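PDB 7C7U: biofilm-associated surface protein from Staphylococcus aureus, which probably promotes adhesion and biofilm formation at the staphylococcal cell surface, binding calcium and acting as a switch that modulates functional amyloid formation. Local coordinates for residues Tyr30-Met35 with Asn68-Asp73; Asn201-Asn206 with Leu368-Gly373; Gly482-Ser487 with Tyr496-Asp501; Asp307-Asn310 with Glu314-Asn317. One frame throughout, in Å; residues are numbered along the deposited sequence.

Interaction 1 (Tyr30-Met35 with Asn68-Asp73)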
loop_
_atom_site.group_PDB
_atom_site.type_symbol
_atom_site.label_atom_id
_atom_site.label_comp_id
_atom_site.label_asym_id
_atom_site.label_seq_id
_atom_site.Cartn_x
_atom_site.Cartn_y
_atom_site.Cartn_z
ATOM N N TYR A 30 -2.654 -1.399 -19.682
ATOM C CA TYR A 30 -1.655 -2.180 -20.402
ATOM C C TYR A 30 -1.080 -1.457 -21.608
ATOM O O TYR A 30 -0.196 -2.013 -22.271
ATOM C CB TYR A 30 -2.255 -3.523 -20.815
ATOM C CG TYR A 30 -2.895 -4.255 -19.652
ATOM C CD1 TYR A 30 -4.278 -4.366 -19.554
ATOM C CD2 TYR A 30 -2.118 -4.811 -18.634
ATOM C CE1 TYR A 30 -4.876 -5.024 -18.485
ATOM C CE2 TYR A 30 -2.708 -5.472 -17.557
ATOM C CZ TYR A 30 -4.091 -5.573 -17.494
ATOM O OH TYR A 30 -4.704 -6.222 -16.446
ATOM N N THR A 31 -1.539 -0.248 -21.920
ATOM C CA THR A 31 -0.972 0.463 -23.056
ATOM C C THR A 31 0.357 1.141 -22.720
ATOM O O THR A 31 1.082 1.545 -23.637
ATOM C CB THR A 31 -1.967 1.497 -23.581
ATOM O OG1 THR A 31 -2.091 2.559 -22.632
ATOM C CG2 THR A 31 -3.336 0.855 -23.786
ATOM N N PHE A 32 0.698 1.280 -21.439
ATOM C CA PHE A 32 1.954 1.904 -21.028
ATOM C C PHE A 32 3.010 0.838 -20.765
ATOM O O PHE A 32 2.836 -0.014 -19.887
ATOM C CB PHE A 32 1.767 2.764 -19.782
ATOM C CG PHE A 32 1.115 4.080 -20.048
ATOM C CD1 PHE A 32 1.842 5.122 -20.591
ATOM C CD2 PHE A 32 -0.226 4.282 -19.743
ATOM C CE1 PHE A 32 1.257 6.341 -20.831
ATOM C CE2 PHE A 32 -0.822 5.504 -19.984
ATOM C CZ PHE A 32 -0.082 6.531 -20.528
ATOM N N ALA A 33 4.104 0.894 -21.514
ATOM C CA ALA A 33 5.247 0.050 -21.215
ATOM C C ALA A 33 6.037 0.637 -20.040
ATOM O O ALA A 33 5.754 1.732 -19.536
ATOM C CB ALA A 33 6.120 -0.113 -22.457
ATOM N N SER A 34 7.063 -0.086 -19.606
ATOM C CA SER A 34 7.887 0.405 -18.511
ATOM C C SER A 34 8.727 1.587 -18.979
ATOM O O SER A 34 9.285 1.585 -20.077
ATOM C CB SER A 34 8.791 -0.707 -17.974
ATOM O OG SER A 34 9.142 -0.480 -16.617
ATOM N N MET A 35 8.792 2.609 -18.143
ATOM C CA MET A 35 9.661 3.740 -18.390
ATOM C C MET A 35 11.030 3.442 -17.802
ATOM O O MET A 35 11.148 2.666 -16.856
ATOM C CB MET A 35 9.056 4.988 -17.770
ATOM C CG MET A 35 7.736 5.335 -18.407
ATOM S SD MET A 35 7.588 7.097 -18.348
ATOM C CE MET A 35 9.224 7.507 -18.877
ATOM N N ASN A 68 -4.040 15.151 -21.065
ATOM C CA ASN A 68 -3.101 15.314 -19.965
ATOM C C ASN A 68 -3.444 14.426 -18.774
ATOM O O ASN A 68 -3.001 14.703 -17.655
ATOM C CB ASN A 68 -3.021 16.784 -19.539
ATOM C CG ASN A 68 -4.331 17.306 -18.980
ATOM O OD1 ASN A 68 -5.404 17.032 -19.522
ATOM N ND2 ASN A 68 -4.251 18.059 -17.887
ATOM N N ARG A 69 -4.232 13.368 -18.989
ATOM C CA ARG A 69 -4.601 12.499 -17.878
ATOM C C ARG A 69 -3.380 11.813 -17.279
ATOM O O ARG A 69 -3.238 11.745 -16.052
ATOM C CB ARG A 69 -5.611 11.446 -18.326
ATOM C CG ARG A 69 -6.056 10.534 -17.191
ATOM C CD ARG A 69 -6.934 9.399 -17.678
ATOM N NE ARG A 69 -7.247 8.468 -16.599
ATOM C CZ ARG A 69 -8.148 7.495 -16.689
ATOM N NH1 ARG A 69 -8.832 7.327 -17.814
ATOM N NH2 ARG A 69 -8.368 6.695 -15.654
ATOM N N TYR A 70 -2.474 11.321 -18.120
ATOM C CA TYR A 70 -1.365 10.502 -17.655
ATOM C C TYR A 70 -0.091 11.333 -17.595
ATOM O O TYR A 70 0.264 12.016 -18.562
ATOM C CB TYR A 70 -1.188 9.277 -18.548
ATOM C CG TYR A 70 -2.337 8.310 -18.418
ATOM C CD1 TYR A 70 -2.541 7.616 -17.242
ATOM C CD2 TYR A 70 -3.231 8.109 -19.465
ATOM C CE1 TYR A 70 -3.590 6.739 -17.105
ATOM C CE2 TYR A 70 -4.299 7.223 -19.336
ATOM C CZ TYR A 70 -4.467 6.543 -18.154
ATOM O OH TYR A 70 -5.512 5.663 -17.993
ATOM N N LYS A 71 0.598 11.253 -16.462
ATOM C CA LYS A 71 1.755 12.078 -16.163
ATOM C C LYS A 71 2.990 11.209 -15.974
ATOM O O LYS A 71 2.898 10.024 -15.660
ATOM C CB LYS A 71 1.526 12.897 -14.887
ATOM C CG LYS A 71 0.166 13.584 -14.803
ATOM C CD LYS A 71 0.284 15.007 -15.316
ATOM C CE LYS A 71 -1.068 15.684 -15.420
ATOM N NZ LYS A 71 -0.989 16.885 -16.307
ATOM N N ILE A 72 4.155 11.818 -16.159
ATOM C CA ILE A 72 5.427 11.179 -15.847
ATOM C C ILE A 72 5.864 11.675 -14.474
ATOM O O ILE A 72 5.939 12.886 -14.238
ATOM C CB ILE A 72 6.476 11.485 -16.923
ATOM C CG1 ILE A 72 6.068 10.842 -18.248
ATOM C CG2 ILE A 72 7.854 11.015 -16.493
ATOM C CD1 ILE A 72 6.954 11.297 -19.389
ATOM N N ASP A 73 6.119 10.750 -13.556
ATOM C CA ASP A 73 6.513 11.095 -12.196
ATOM C C ASP A 73 7.912 10.582 -11.919
ATOM O O ASP A 73 8.202 9.401 -12.144
ATOM C CB ASP A 73 5.542 10.534 -11.150
ATOM C CG ASP A 73 4.361 11.429 -10.951
ATOM O OD1 ASP A 73 4.187 12.306 -11.813
ATOM O OD2 ASP A 73 3.638 11.304 -9.933
#
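Phe32 and Tyr70 meet as a T-shaped (edge-to-face) aromatic pair, which fastens the loop between strands 26-27 and 36-39 to the start of strand 70-76 in the N-terminal mixed beta sheet. The ring centroids of Phe32 and Tyr70 lie 4.9 Å apart with their planes at 67°. Phe32 is the edge partner: its CE2 sits above one face of the tyrosine, 3.6 Å from Tyr70 CG and shifted toward the rim, while the neighbouring Phe32 CZ leans against Tyr70 CB, also at 3.6 Å. The other face of the tyrosine is occupied by the aliphatic part of Arg69, whose CD lies over that face, toward the rim, so the phenol is sandwiched between an aromatic edge and a methylene. Asn29 ND2 hydrogen-bonds to the hydroxyl, and the Arg69 guanidinium, which forms a salt bridge with Asp171, presents one face to the same oxygen.

The two backbones run almost parallel here but stay well apart, 9.8 Å between the CA atoms of Phe32 and Tyr70, and side chains fill the gap. Phe32 also forms an edge-to-face pair with Phe118, and Leu57 of strand 52-61 touches both Met35 and Ile72. A bend at chi2 (-148°) of Met35 brings its sulfur to Ile72, the two side chains crossing at about a right angle, with SD resting 4.0 Å from Ile72 CG1.

Interaction 2 (Asn201-Asn206 with Leu368-Gly373)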
loop_
_atom_site.group_PDB
_atom_site.type_symbol
_atom_site.label_atom_id
_atom_site.label_comp_id
_atom_site.label_asym_id
_atom_site.label_seq_id
_atom_site.Cartn_x
_atom_site.Cartn_y
_atom_site.Cartn_z
ATOM N N ASN A 201 34.485 -1.497 -17.643
ATOM C CA ASN A 201 35.148 -2.586 -18.374
ATOM C C ASN A 201 34.178 -3.228 -19.364
ATOM O O ASN A 201 34.006 -4.445 -19.400
ATOM C CB ASN A 201 35.725 -3.615 -17.405
ATOM C CG ASN A 201 36.370 -4.807 -18.110
ATOM O OD1 ASN A 201 37.036 -4.653 -19.142
ATOM N ND2 ASN A 201 36.146 -6.013 -17.568
ATOM N N VAL A 202 33.541 -2.404 -20.201
ATOM C CA VAL A 202 32.509 -2.889 -21.119
ATOM C C VAL A 202 33.101 -3.823 -22.174
ATOM O O VAL A 202 34.215 -3.614 -22.682
ATOM C CB VAL A 202 31.784 -1.691 -21.764
ATOM C CG1 VAL A 202 31.037 -2.087 -23.047
ATOM C CG2 VAL A 202 30.792 -1.055 -20.737
ATOM N N SER A 203 32.360 -4.879 -22.488
ATOM C CA SER A 203 32.766 -5.858 -23.490
ATOM C C SER A 203 32.710 -5.263 -24.893
ATOM O O SER A 203 31.891 -4.383 -25.188
ATOM C CB SER A 203 31.830 -7.072 -23.414
ATOM O OG SER A 203 32.095 -8.032 -24.414
ATOM N N THR A 204 33.564 -5.781 -25.787
ATOM C CA THR A 204 33.434 -5.400 -27.184
ATOM C C THR A 204 32.277 -6.114 -27.864
ATOM O O THR A 204 31.847 -5.678 -28.940
ATOM C CB THR A 204 34.729 -5.691 -27.960
ATOM O OG1 THR A 204 35.017 -7.091 -27.900
ATOM C CG2 THR A 204 35.892 -4.915 -27.352
ATOM N N GLU A 205 31.773 -7.194 -27.269
ATOM C CA GLU A 205 30.741 -8.006 -27.911
ATOM C C GLU A 205 29.419 -7.264 -27.926
ATOM O O GLU A 205 28.928 -6.848 -26.871
ATOM C CB GLU A 205 30.537 -9.324 -27.172
ATOM C CG GLU A 205 31.751 -10.205 -27.110
ATOM C CD GLU A 205 31.416 -11.643 -26.832
ATOM O OE1 GLU A 205 32.299 -12.331 -26.295
ATOM O OE2 GLU A 205 30.268 -12.071 -27.082
ATOM N N ASN A 206 28.827 -7.145 -29.117
ATOM C CA ASN A 206 27.493 -6.583 -29.323
ATOM C C ASN A 206 27.350 -5.258 -28.592
ATOM O O ASN A 206 26.410 -5.012 -27.816
ATOM C CB ASN A 206 26.428 -7.564 -28.866
ATOM C CG ASN A 206 26.494 -8.851 -29.616
ATOM O OD1 ASN A 206 27.110 -9.808 -29.160
ATOM N ND2 ASN A 206 25.910 -8.871 -30.806
ATOM N N LEU A 368 24.311 -8.549 -17.757
ATOM C CA LEU A 368 24.883 -9.604 -18.574
ATOM C C LEU A 368 26.386 -9.378 -18.705
ATOM O O LEU A 368 26.854 -8.241 -18.795
ATOM C CB LEU A 368 24.243 -9.630 -19.981
ATOM C CG LEU A 368 22.776 -10.091 -20.000
ATOM C CD1 LEU A 368 22.037 -9.626 -21.254
ATOM C CD2 LEU A 368 22.772 -11.611 -19.892
ATOM N N THR A 369 27.134 -10.476 -18.756
ATOM C CA THR A 369 28.577 -10.417 -18.960
ATOM C C THR A 369 28.958 -11.364 -20.083
ATOM O O THR A 369 28.281 -12.364 -20.325
ATOM C CB THR A 369 29.387 -10.822 -17.712
ATOM O OG1 THR A 369 28.886 -12.074 -17.214
ATOM C CG2 THR A 369 29.334 -9.734 -16.628
ATOM N N ASP A 370 30.059 -11.054 -20.772
ATOM C CA ASP A 370 30.521 -11.998 -21.777
ATOM C C ASP A 370 31.273 -13.136 -21.087
ATOM O O ASP A 370 31.409 -13.168 -19.855
ATOM C CB ASP A 370 31.361 -11.289 -22.854
ATOM C CG ASP A 370 32.690 -10.732 -22.342
ATOM O OD1 ASP A 370 33.158 -11.117 -21.257
ATOM O OD2 ASP A 370 33.295 -9.899 -23.076
ATOM N N SER A 371 31.811 -14.064 -21.890
ATOM C CA SER A 371 32.501 -15.224 -21.326
ATOM C C SER A 371 33.795 -14.864 -20.603
ATOM O O SER A 371 34.381 -15.736 -19.957
ATOM C CB SER A 371 32.785 -16.263 -22.416
ATOM O OG SER A 371 33.560 -15.729 -23.479
ATOM N N LYS A 372 34.251 -13.615 -20.671
ATOM C CA LYS A 372 35.408 -13.174 -19.900
ATOM C C LYS A 372 35.022 -12.308 -18.700
ATOM O O LYS A 372 35.903 -11.748 -18.039
ATOM C CB LYS A 372 36.383 -12.419 -20.810
ATOM C CG LYS A 372 36.773 -13.185 -22.082
ATOM C CD LYS A 372 37.931 -12.498 -22.808
ATOM C CE LYS A 372 38.516 -13.377 -23.930
ATOM N NZ LYS A 372 37.471 -13.748 -24.937
ATOM N N GLY A 373 33.727 -12.196 -18.396
ATOM C CA GLY A 373 33.257 -11.421 -17.270
ATOM C C GLY A 373 33.090 -9.937 -17.520
ATOM O O GLY A 373 32.764 -9.201 -16.582
HETATM O O HOH W 1 34.238 -6.812 -15.610
HETATM O O HOH W 2 37.193 -8.727 -18.536
HETATM O O HOH W 3 31.512 -14.216 -24.702
HETATM O O HOH W 4 34.535 -11.469 -25.400
#
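Ser203 OG donates a short hydrogen bond to Asp370 OD2, 2.6 Å away, reaching the oxygen on its anti side and 31° out of the carboxylate plane. With chi1 at 176°, the serine hydroxyl points away from its own backbone N and across to the aspartate. Beside it, Glu205 brings OE1 against the CB of Asp370, the two side chains crossing at about a right angle. The carboxylates come close, Glu205 OE1 lying 4.2 Å from Asp370 OD2, an approach that should be unfavourable by itself. Water 4 donates to both, at 2.6 Å from Glu205 OE1 and 3.1 Å from Asp370 OD2, and probably eases it. Water 3 links the same Glu205 oxygen to the backbone N of Ser371.

Behind this first shell, Ser203 and Asp370 are each fixed by a local turn. Ser203 OG accepts from Glu205 N at 3.0 Å, an ST turn that holds the hydroxyl. Asp370 OD1 accepts from Lys372 N at 2.8 Å, an Asx turn inside the type I beta turn of Asp370-Gly373, and takes a further bond from Ala374 N. Glu205 OE2 is held by a salt bridge to Lys245 and a hydrogen bond from Trp251 NE1, two partners that probably favour its charged form despite the nearby Asp370. Farther out, water 1 joins Asn201 ND2 to Gly373 O.

The contact thus ties the loop between helix 193-199 and strand 210-220 to the turn that follows strand 359-369, where the backbones of Ser203 and Leu375 are also hydrogen-bonded.

Interaction 3 (Gly482-Ser487 with Tyr496-Asp501)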
loop_
_atom_site.group_PDB
_atom_site.type_symbol
_atom_site.label_atom_id
_atom_site.label_comp_id
_atom_site.label_asym_id
_atom_site.label_seq_id
_atom_site.Cartn_x
_atom_site.Cartn_y
_atom_site.Cartn_z
ATOM N N GLY A 482 -24.409 -0.637 9.578
ATOM C CA GLY A 482 -23.996 -1.124 10.872
ATOM C C GLY A 482 -25.123 -1.541 11.803
ATOM O O GLY A 482 -24.864 -2.263 12.769
ATOM N N THR A 483 -26.354 -1.103 11.562
ATOM C CA THR A 483 -27.446 -1.463 12.469
ATOM C C THR A 483 -27.856 -2.925 12.294
ATOM O O THR A 483 -27.655 -3.538 11.240
ATOM C CB THR A 483 -28.671 -0.577 12.238
ATOM O OG1 THR A 483 -29.159 -0.771 10.906
ATOM C CG2 THR A 483 -28.334 0.886 12.460
ATOM N N PHE A 484 -28.464 -3.481 13.350
ATOM C CA PHE A 484 -28.999 -4.833 13.278
ATOM C C PHE A 484 -30.217 -4.973 14.190
ATOM O O PHE A 484 -30.388 -4.241 15.169
ATOM C CB PHE A 484 -27.949 -5.894 13.630
ATOM C CG PHE A 484 -27.237 -5.648 14.930
ATOM C CD1 PHE A 484 -27.804 -6.046 16.135
ATOM C CD2 PHE A 484 -25.981 -5.059 14.948
ATOM C CE1 PHE A 484 -27.142 -5.826 17.334
ATOM C CE2 PHE A 484 -25.320 -4.845 16.137
ATOM C CZ PHE A 484 -25.896 -5.230 17.331
ATOM N N SER A 485 -31.052 -5.948 13.845
ATOM C CA SER A 485 -32.286 -6.276 14.567
ATOM C C SER A 485 -32.396 -7.794 14.531
ATOM O O SER A 485 -32.740 -8.367 13.492
ATOM C CB SER A 485 -33.496 -5.610 13.930
ATOM O OG SER A 485 -33.245 -4.229 13.728
ATOM N N VAL A 486 -32.030 -8.437 15.636
ATOM C CA VAL A 486 -32.014 -9.893 15.738
ATOM C C VAL A 486 -33.295 -10.338 16.429
ATOM O O VAL A 486 -33.542 -9.962 17.584
ATOM C CB VAL A 486 -30.789 -10.389 16.524
ATOM C CG1 VAL A 486 -30.801 -11.900 16.601
ATOM C CG2 VAL A 486 -29.462 -9.852 15.899
ATOM N N SER A 487 -34.084 -11.171 15.751
ATOM C CA SER A 487 -35.282 -11.751 16.355
ATOM C C SER A 487 -34.891 -12.842 17.349
ATOM O O SER A 487 -34.031 -13.684 17.053
ATOM C CB SER A 487 -36.206 -12.330 15.280
ATOM O OG SER A 487 -36.870 -11.300 14.571
ATOM N N TYR A 496 -26.050 -11.941 27.942
ATOM C CA TYR A 496 -25.988 -12.472 26.591
ATOM C C TYR A 496 -24.842 -11.821 25.822
ATOM O O TYR A 496 -24.404 -10.715 26.148
ATOM C CB TYR A 496 -27.314 -12.232 25.853
ATOM C CG TYR A 496 -28.431 -13.115 26.331
ATOM C CD1 TYR A 496 -28.982 -12.952 27.607
ATOM C CD2 TYR A 496 -28.932 -14.121 25.519
ATOM C CE1 TYR A 496 -30.028 -13.787 28.062
ATOM C CE2 TYR A 496 -29.964 -14.954 25.950
ATOM C CZ TYR A 496 -30.500 -14.781 27.228
ATOM O OH TYR A 496 -31.513 -15.610 27.646
ATOM N N THR A 497 -24.358 -12.527 24.801
ATOM C CA THR A 497 -23.343 -12.012 23.888
ATOM C C THR A 497 -23.999 -11.603 22.577
ATOM O O THR A 497 -24.814 -12.355 22.030
ATOM C CB THR A 497 -22.262 -13.058 23.600
ATOM O OG1 THR A 497 -21.685 -13.506 24.827
ATOM C CG2 THR A 497 -21.173 -12.491 22.680
ATOM N N ILE A 498 -23.645 -10.417 22.080
ATOM C CA ILE A 498 -23.949 -10.022 20.711
ATOM C C ILE A 498 -22.650 -10.172 19.930
ATOM O O ILE A 498 -21.660 -9.481 20.213
ATOM C CB ILE A 498 -24.527 -8.599 20.615
ATOM C CG1 ILE A 498 -24.699 -8.189 19.143
ATOM C CG2 ILE A 498 -23.732 -7.571 21.416
ATOM C CD1 ILE A 498 -25.706 -9.075 18.383
ATOM N N ALA A 499 -22.640 -11.108 18.981
ATOM C CA ALA A 499 -21.442 -11.462 18.224
ATOM C C ALA A 499 -21.645 -11.112 16.760
ATOM O O ALA A 499 -22.681 -11.461 16.178
ATOM C CB ALA A 499 -21.113 -12.951 18.367
ATOM N N ILE A 500 -20.646 -10.438 16.176
ATOM C CA ILE A 500 -20.655 -10.002 14.786
ATOM C C ILE A 500 -19.641 -10.850 14.021
ATOM O O ILE A 500 -18.421 -10.742 14.237
ATOM C CB ILE A 500 -20.340 -8.508 14.655
ATOM C CG1 ILE A 500 -21.112 -7.699 15.698
ATOM C CG2 ILE A 500 -20.691 -8.020 13.258
ATOM C CD1 ILE A 500 -22.617 -7.740 15.545
ATOM N N ASP A 501 -20.151 -11.659 13.094
ATOM C CA ASP A 501 -19.393 -12.703 12.423
ATOM C C ASP A 501 -19.092 -12.261 10.996
ATOM O O ASP A 501 -20.010 -12.014 10.205
ATOM C CB ASP A 501 -20.178 -14.018 12.453
ATOM C CG ASP A 501 -19.414 -15.202 11.859
ATOM O OD1 ASP A 501 -18.456 -15.020 11.084
ATOM O OD2 ASP A 501 -19.809 -16.348 12.164
#
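Phe484 and Ile498 face each other across the interior of a beta sandwich whose strand order is consistent with an immunoglobulin-like fold: strand 483-487 pairs with 447-451, strand 494-501 lies between 462-466 and 509-516, and the two meet through side chains alone. The phenylalanine and Ile498 come from opposite directions and make the tight part of the contact. Phe484 CZ lies 3.7 Å from Ile498 CG1, and its neighbour on the ring, CE1, is equally close to Ile498 CD1, so both outer carbons of the isoleucine lie against the far end of the ring, oblique to its plane. A chi1 of 52° sets the Phe484 ring between its backbone N and carbonyl carbon, the crowded position, and sends it into the core.

Around this the packing is slacker. Val486 also points inward, but its side chain comes no nearer than 4.6 Å to any atom of residues 496-501 and rests instead on Ala463 and Val465 of strand 462-466. Alternation along the strand carries Ser485 and Ser487 to the exposed surface. On the partner strand, Asp501 is partly exposed and forms a salt bridge with Lys464.

The spacing is that of two layers filled by side chains: the nearest CA atoms, those of Phe484 and Ile500, are 9.9 Å apart. Ile500 starts out past the opposing strand rather than at it, and chi2 of -64° bends its end back, leaving CD1 4.0 Å from Phe484 CE2.

Interaction 4 (Asp307-Asn310 with Glu314-Asn317)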
loop_
_atom_site.group_PDB
_atom_site.type_symbol
_atom_site.label_atom_id
_atom_site.label_comp_id
_atom_site.label_asym_id
_atom_site.label_seq_id
_atom_site.Cartn_x
_atom_site.Cartn_y
_atom_site.Cartn_z
ATOM N N ASP A 307 24.713 -23.603 -21.841
ATOM C CA ASP A 307 25.303 -23.884 -23.140
ATOM C C ASP A 307 24.561 -23.165 -24.251
ATOM O O ASP A 307 25.087 -23.061 -25.361
ATOM C CB ASP A 307 25.331 -25.394 -23.407
ATOM C CG ASP A 307 26.466 -26.100 -22.669
ATOM O OD1 ASP A 307 27.588 -25.556 -22.621
ATOM O OD2 ASP A 307 26.239 -27.197 -22.131
ATOM N N ASN A 308 23.354 -22.670 -23.976
ATOM C CA ASN A 308 22.631 -21.829 -24.932
ATOM C C ASN A 308 21.696 -20.928 -24.128
ATOM O O ASN A 308 20.572 -21.324 -23.815
ATOM C CB ASN A 308 21.864 -22.667 -25.948
ATOM C CG ASN A 308 21.319 -21.832 -27.079
ATOM O OD1 ASN A 308 21.080 -20.641 -26.907
ATOM N ND2 ASN A 308 21.120 -22.443 -28.247
ATOM N N LEU A 309 22.148 -19.697 -23.854
ATOM C CA LEU A 309 21.407 -18.788 -22.985
ATOM C C LEU A 309 20.002 -18.488 -23.502
ATOM O O LEU A 309 19.130 -18.074 -22.718
ATOM C CB LEU A 309 22.204 -17.492 -22.806
ATOM C CG LEU A 309 21.864 -16.574 -21.630
ATOM C CD1 LEU A 309 21.912 -17.328 -20.305
ATOM C CD2 LEU A 309 22.778 -15.361 -21.600
ATOM N N ASN A 310 19.746 -18.704 -24.792
ATOM C CA ASN A 310 18.382 -18.564 -25.311
ATOM C C ASN A 310 17.377 -19.442 -24.573
ATOM O O ASN A 310 16.170 -19.159 -24.618
ATOM C CB ASN A 310 18.339 -18.908 -26.802
ATOM C CG ASN A 310 18.988 -17.849 -27.666
ATOM O OD1 ASN A 310 18.550 -16.704 -27.672
ATOM N ND2 ASN A 310 20.000 -18.236 -28.432
ATOM N N GLU A 314 14.502 -14.847 -22.888
ATOM C CA GLU A 314 13.841 -14.524 -24.146
ATOM C C GLU A 314 14.440 -13.221 -24.680
ATOM O O GLU A 314 14.058 -12.119 -24.269
ATOM C CB GLU A 314 12.330 -14.419 -23.952
ATOM C CG GLU A 314 11.607 -13.939 -25.208
ATOM C CD GLU A 314 11.862 -14.848 -26.416
ATOM O OE1 GLU A 314 11.122 -15.845 -26.578
ATOM O OE2 GLU A 314 12.821 -14.596 -27.187
ATOM N N PHE A 315 15.381 -13.338 -25.614
ATOM C CA PHE A 315 16.011 -12.152 -26.172
ATOM C C PHE A 315 15.217 -11.526 -27.311
ATOM O O PHE A 315 15.697 -10.537 -27.885
ATOM C CB PHE A 315 17.411 -12.482 -26.684
ATOM C CG PHE A 315 18.446 -12.604 -25.611
ATOM C CD1 PHE A 315 18.987 -11.472 -25.021
ATOM C CD2 PHE A 315 18.909 -13.852 -25.221
ATOM C CE1 PHE A 315 19.976 -11.579 -24.044
ATOM C CE2 PHE A 315 19.893 -13.970 -24.250
ATOM C CZ PHE A 315 20.431 -12.828 -23.657
ATOM N N ASN A 316 14.041 -12.072 -27.648
ATOM C CA ASN A 316 13.265 -11.636 -28.816
ATOM C C ASN A 316 14.170 -11.506 -30.047
ATOM O O ASN A 316 14.254 -10.459 -30.683
ATOM C CB ASN A 316 12.531 -10.323 -28.523
ATOM C CG ASN A 316 11.729 -10.378 -27.235
ATOM O OD1 ASN A 316 10.943 -11.293 -27.025
ATOM N ND2 ASN A 316 11.926 -9.396 -26.369
ATOM N N ASN A 317 14.873 -12.587 -30.360
ATOM C CA ASN A 317 15.872 -12.562 -31.427
ATOM C C ASN A 317 15.299 -12.078 -32.758
ATOM O O ASN A 317 14.260 -12.559 -33.229
ATOM C CB ASN A 317 16.495 -13.948 -31.584
ATOM C CG ASN A 317 17.394 -14.308 -30.420
ATOM O OD1 ASN A 317 17.967 -13.426 -29.767
ATOM N ND2 ASN A 317 17.522 -15.606 -30.143
HETATM O O HOH W 5 16.048 -15.904 -26.789
HETATM O O HOH W 6 14.474 -17.484 -26.313
#
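Asn317 ND2 donates to Asn310 OD1 across the connection between strands 301-305 and 323-331, closing a loop that opens with an Asx turn and a short 3-10 segment. This amide-to-amide bond is 2.9 Å long and fairly straight at the hydrogen, 158°. The two amides stand almost perpendicular, however: OD1 lies near the plane of the Asn317 amide, whereas ND2 sits above the Asn310 carbonyl plane, 50° out of it and away from its lone pairs.

Further hydrogen bonds fix both amides. Asn308 OD1 grips Asn310 twice, accepting from its backbone N at 3.2 Å to form the Asx turn and from its ND2 at 3.0 Å, the latter in the carbonyl plane on a lone pair. Tyr243 serves both partners through its backbone: its O accepts from Asn310 ND2 and its N donates to Asn317 OD1. Within segment 314-317, Glu314 OE2 accepts from Asn316 N at 2.8 Å.

Water adds a second link. Water 5 donates to Asn310 OD1 at 2.8 Å and accepts from Phe315 N at 2.9 Å, so this single oxygen receives both an amide and a water.

The remaining contacts gather round the Phe315 ring, which stacks on Tyr243. Leu309 and Asn310, at the start of the 3-10 segment, both meet it at the edge, near its plane: Asn310 OD1 lies beside Phe315 CD2, the amide plane nearly perpendicular to the ring, and the one apolar contact between the segments has Leu309 CD2 4.0 Å from Phe315 CZ.

How the interactions relate
Interactions 2 and 4 form one neighbourhood: their centres are about 16 Å apart, interaction 4 is nested in the loop that interaction 2 closes, and Leu368 joins them by placing CD1 4.0 Å from Phe315 CE1 and CD2 4.1 Å from Leu309 CD2. Trp251 also touches both, through Glu205 and Leu309. Interaction 1 precedes them in the chain and stays separate, its centre about 29 Å from that of interaction 4, with nearest atoms about 12 Å apart. Interaction 3 belongs to a distant domain, about 69 Å from interaction 2 between centres and across the chain's centre. Its Ile500 side chain is about 9 Å from a bound calcium ion.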